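Local coordinates for protein cytochrome C (PDB 5N1T) that binds heme c covalently and probably carries electrons, as expected of a small cytochrome c, at residues Leu55-Ala64 with Ser94-His102. Residues are numbered along the deposited sequence; the frame is centred on the assembly and turned at random.
Sequences LSGLDADQIA and SIAQHIAQH. With HEC (heme c), chain F.
Ile63 packs on Ala96 and Ile99 of the C-terminal helix. CB lies over Ala96, near CA and CB of that residue. With chi1 at -65°, CG1 lies beside the backbone N and CG2 is anti to it, which directs CG2 to the heme: Ile63 CG2 is 3.7 Å from heme CMB and also touches Ala96 CA. The other branch runs through CG1 to CD1, which ends 3.8 Å from Ile99 CG2. The two isoleucine side chains cross at about a right angle. Ile99 CD1 reaches Leu55 CD2 at 3.9 Å and lies against the same heme methyl. Leu55 CD1 sits 3.6 Å from heme CHB, and its side chain also borders the axial ligand His42. In this cytochrome c fold, helices 60-72 and 89-101, with the loop that carries Leu55, line the heme pocket along the side of methyl CMB. The short helical segments run at 137° to each other, with axes 7.9 Å apart. Small alanine side chains lie at the closest approach. Ala96 CB packs 3.4 Å from Ala60 O and also touches Ala64 CB. Ala100 CB comes equally near Ala60 N, at the start of the helix. Asp59 caps that start: Gln62 N donates to Asp59 OD1, and Asp59 N donates to Gln62 OE1 at 2.7 Å, a capping box. No direct hydrogen bond joins the segments, but a water lies within hydrogen-bonding distance of both Ser56 O and the C-terminal His102 O.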
# COMPACT_ATOMS: atom_id res chain seq x y z
N LEU B 55 35.25 1.57 -2.04
CA LEU B 55 35.97 0.98 -0.94
C LEU B 55 37.35 0.47 -1.39
O LEU B 55 38.34 0.59 -0.65
CB LEU B 55 35.12 -0.12 -0.31
CG LEU B 55 34.98 -0.06 1.20
CD1 LEU B 55 34.32 1.26 1.60
CD2 LEU B 55 34.23 -1.27 1.76
N SER B 56 37.37 -0.05 -2.62
CA SER B 56 38.50 -0.73 -3.26
C SER B 56 39.85 0.00 -3.15
O SER B 56 40.87 -0.65 -2.82
CB SER B 56 38.17 -1.02 -4.73
OG SER B 56 37.63 0.14 -5.35
N GLY B 57 39.85 1.33 -3.39
CA GLY B 57 41.08 2.15 -3.34
C GLY B 57 41.51 2.64 -1.97
O GLY B 57 41.85 3.80 -1.81
N LEU B 58 41.47 1.75 -0.98
CA LEU B 58 41.72 2.04 0.43
C LEU B 58 42.42 0.84 1.02
O LEU B 58 42.12 -0.30 0.65
CB LEU B 58 40.40 2.21 1.21
CG LEU B 58 39.49 3.45 1.23
CD1 LEU B 58 38.38 3.29 2.26
CD2 LEU B 58 40.30 4.70 1.53
N ASP B 59 43.33 1.07 1.96
CA ASP B 59 44.00 -0.06 2.63
C ASP B 59 43.43 -0.37 4.05
O ASP B 59 42.69 0.45 4.63
CB ASP B 59 45.53 0.12 2.64
CG ASP B 59 45.98 1.39 3.38
OD1 ASP B 59 45.46 1.70 4.48
OD2 ASP B 59 46.89 2.08 2.86
N ALA B 60 43.81 -1.55 4.58
CA ALA B 60 43.35 -2.06 5.87
C ALA B 60 43.27 -0.96 6.94
O ALA B 60 42.23 -0.76 7.58
CB ALA B 60 44.26 -3.18 6.33
N ASP B 61 44.35 -0.22 7.05
CA ASP B 61 44.51 0.76 8.09
C ASP B 61 43.45 1.84 8.00
O ASP B 61 42.81 2.14 9.02
CB ASP B 61 45.94 1.33 8.06
CG ASP B 61 46.93 0.47 8.85
OD1 ASP B 61 46.95 -0.78 8.70
OD2 ASP B 61 47.68 1.06 9.64
N GLN B 62 43.25 2.37 6.79
CA GLN B 62 42.19 3.38 6.55
C GLN B 62 40.80 2.86 6.90
O GLN B 62 40.04 3.52 7.63
CB GLN B 62 42.19 3.85 5.10
CG GLN B 62 43.45 4.57 4.69
CD GLN B 62 43.56 4.69 3.20
OE1 GLN B 62 43.68 3.70 2.48
NE2 GLN B 62 43.52 5.92 2.71
N ILE B 63 40.49 1.65 6.41
CA ILE B 63 39.20 1.05 6.67
C ILE B 63 39.03 0.89 8.17
O ILE B 63 38.09 1.45 8.73
CB ILE B 63 38.96 -0.26 5.92
CG1 ILE B 63 38.92 0.01 4.39
CG2 ILE B 63 37.66 -0.90 6.44
CD1 ILE B 63 38.97 -1.23 3.48
N ALA B 64 39.95 0.19 8.82
CA ALA B 64 39.79 -0.07 10.26
C ALA B 64 39.65 1.25 11.02
O ALA B 64 38.75 1.39 11.84
CB ALA B 64 40.96 -0.91 10.81
N SER B 94 39.60 -7.95 10.75
CA SER B 94 39.37 -8.96 9.70
C SER B 94 38.76 -8.33 8.44
O SER B 94 39.23 -8.55 7.33
CB SER B 94 38.48 -10.10 10.18
OG SER B 94 39.20 -11.16 10.76
N ILE B 95 37.71 -7.53 8.63
CA ILE B 95 36.98 -6.89 7.53
C ILE B 95 37.94 -5.98 6.77
O ILE B 95 38.00 -6.01 5.52
CB ILE B 95 35.76 -6.09 8.07
CG1 ILE B 95 34.66 -7.03 8.50
CG2 ILE B 95 35.18 -5.11 7.05
CD1 ILE B 95 33.86 -6.47 9.65
N ALA B 96 38.69 -5.19 7.55
CA ALA B 96 39.63 -4.22 7.01
C ALA B 96 40.63 -4.94 6.07
O ALA B 96 40.67 -4.66 4.86
CB ALA B 96 40.33 -3.49 8.15
N GLN B 97 41.36 -5.91 6.62
CA GLN B 97 42.30 -6.76 5.90
C GLN B 97 41.69 -7.30 4.60
O GLN B 97 42.15 -6.95 3.50
CB GLN B 97 42.73 -7.93 6.80
CG GLN B 97 44.00 -8.64 6.35
CD GLN B 97 44.05 -10.09 6.80
OE1 GLN B 97 44.21 -11.00 5.98
NE2 GLN B 97 43.92 -10.31 8.10
N HIS B 98 40.65 -8.12 4.74
CA HIS B 98 40.00 -8.79 3.62
C HIS B 98 39.57 -7.88 2.45
O HIS B 98 39.76 -8.25 1.28
CB HIS B 98 38.83 -9.64 4.15
CG HIS B 98 38.25 -10.56 3.12
ND1 HIS B 98 38.49 -11.92 3.13
CD2 HIS B 98 37.43 -10.31 2.07
CE1 HIS B 98 37.84 -12.47 2.11
NE2 HIS B 98 37.19 -11.52 1.45
N ILE B 99 39.04 -6.69 2.74
CA ILE B 99 38.65 -5.79 1.65
C ILE B 99 39.87 -5.26 0.88
O ILE B 99 39.89 -5.34 -0.35
CB ILE B 99 37.64 -4.69 2.09
CG1 ILE B 99 36.28 -5.34 2.38
CG2 ILE B 99 37.46 -3.63 1.01
CD1 ILE B 99 35.44 -4.56 3.37
N ALA B 100 40.88 -4.77 1.60
CA ALA B 100 42.12 -4.27 0.99
C ALA B 100 42.95 -5.36 0.25
O ALA B 100 43.45 -5.09 -0.86
CB ALA B 100 42.97 -3.58 2.05
N GLN B 101 43.07 -6.55 0.85
CA GLN B 101 43.75 -7.71 0.25
C GLN B 101 43.10 -8.08 -1.10
O GLN B 101 43.80 -8.32 -2.07
CB GLN B 101 43.78 -8.90 1.25
CG GLN B 101 44.56 -10.15 0.84
N HIS B 102 41.76 -8.06 -1.14
CA HIS B 102 40.94 -8.49 -2.31
C HIS B 102 40.71 -7.37 -3.33
O HIS B 102 40.88 -6.17 -3.05
CB HIS B 102 39.60 -9.09 -1.84
CG HIS B 102 39.70 -10.50 -1.32
ND1 HIS B 102 40.55 -10.86 -0.29
CD2 HIS B 102 39.05 -11.63 -1.68
CE1 HIS B 102 40.43 -12.16 -0.05
NE2 HIS B 102 39.52 -12.65 -0.88
OXT HIS B 102 40.33 -7.66 -4.47
FE HEC F . 30.03 1.69 4.51
CHA HEC F . 30.96 5.04 4.32
CHB HEC F . 33.27 0.84 5.04
CHC HEC F . 29.04 -1.56 5.32
CHD HEC F . 26.90 2.47 3.56
NA HEC F . 31.80 2.78 4.67
C1A HEC F . 32.04 4.09 4.54
C2A HEC F . 33.46 4.52 4.66
C3A HEC F . 34.15 3.25 4.89
C4A HEC F . 33.03 2.28 4.87
CMA HEC F . 35.59 2.94 5.11
CAA HEC F . 34.02 5.91 4.55
CBA HEC F . 34.32 6.02 3.05
CGA HEC F . 35.03 7.29 2.61
O1A HEC F . 35.07 8.30 3.34
O2A HEC F . 35.56 7.31 1.47
NB HEC F . 30.99 -0.07 5.10
C1B HEC F . 32.32 -0.22 5.25
C2B HEC F . 32.80 -1.56 5.64
C3B HEC F . 31.55 -2.30 5.77
C4B HEC F . 30.48 -1.30 5.39
CMB HEC F . 34.19 -2.06 5.92
CAB HEC F . 31.61 -3.72 6.21
CBB HEC F . 30.48 -4.65 6.41
NC HEC F . 28.25 0.61 4.44
C1C HEC F . 28.00 -0.68 4.75
C2C HEC F . 26.58 -1.13 4.54
C3C HEC F . 25.96 0.13 4.04
C4C HEC F . 27.08 1.09 4.00
CMC HEC F . 26.00 -2.48 4.81
CAC HEC F . 24.60 0.50 3.56
CBC HEC F . 23.39 -0.36 3.60
ND HEC F . 29.09 3.46 4.04
C1D HEC F . 27.81 3.62 3.72
C2D HEC F . 27.40 5.02 3.46
C3D HEC F . 28.64 5.77 3.68
C4D HEC F . 29.58 4.70 4.04
CMD HEC F . 26.07 5.55 3.04
CAD HEC F . 28.90 7.25 3.62
CBD HEC F . 28.97 7.63 5.09
CGD HEC F . 27.63 7.84 5.77
O1D HEC F . 26.89 8.79 5.40
O2D HEC F . 27.31 7.08 6.71
O HOH W 1 40.94 -3.41 -2.22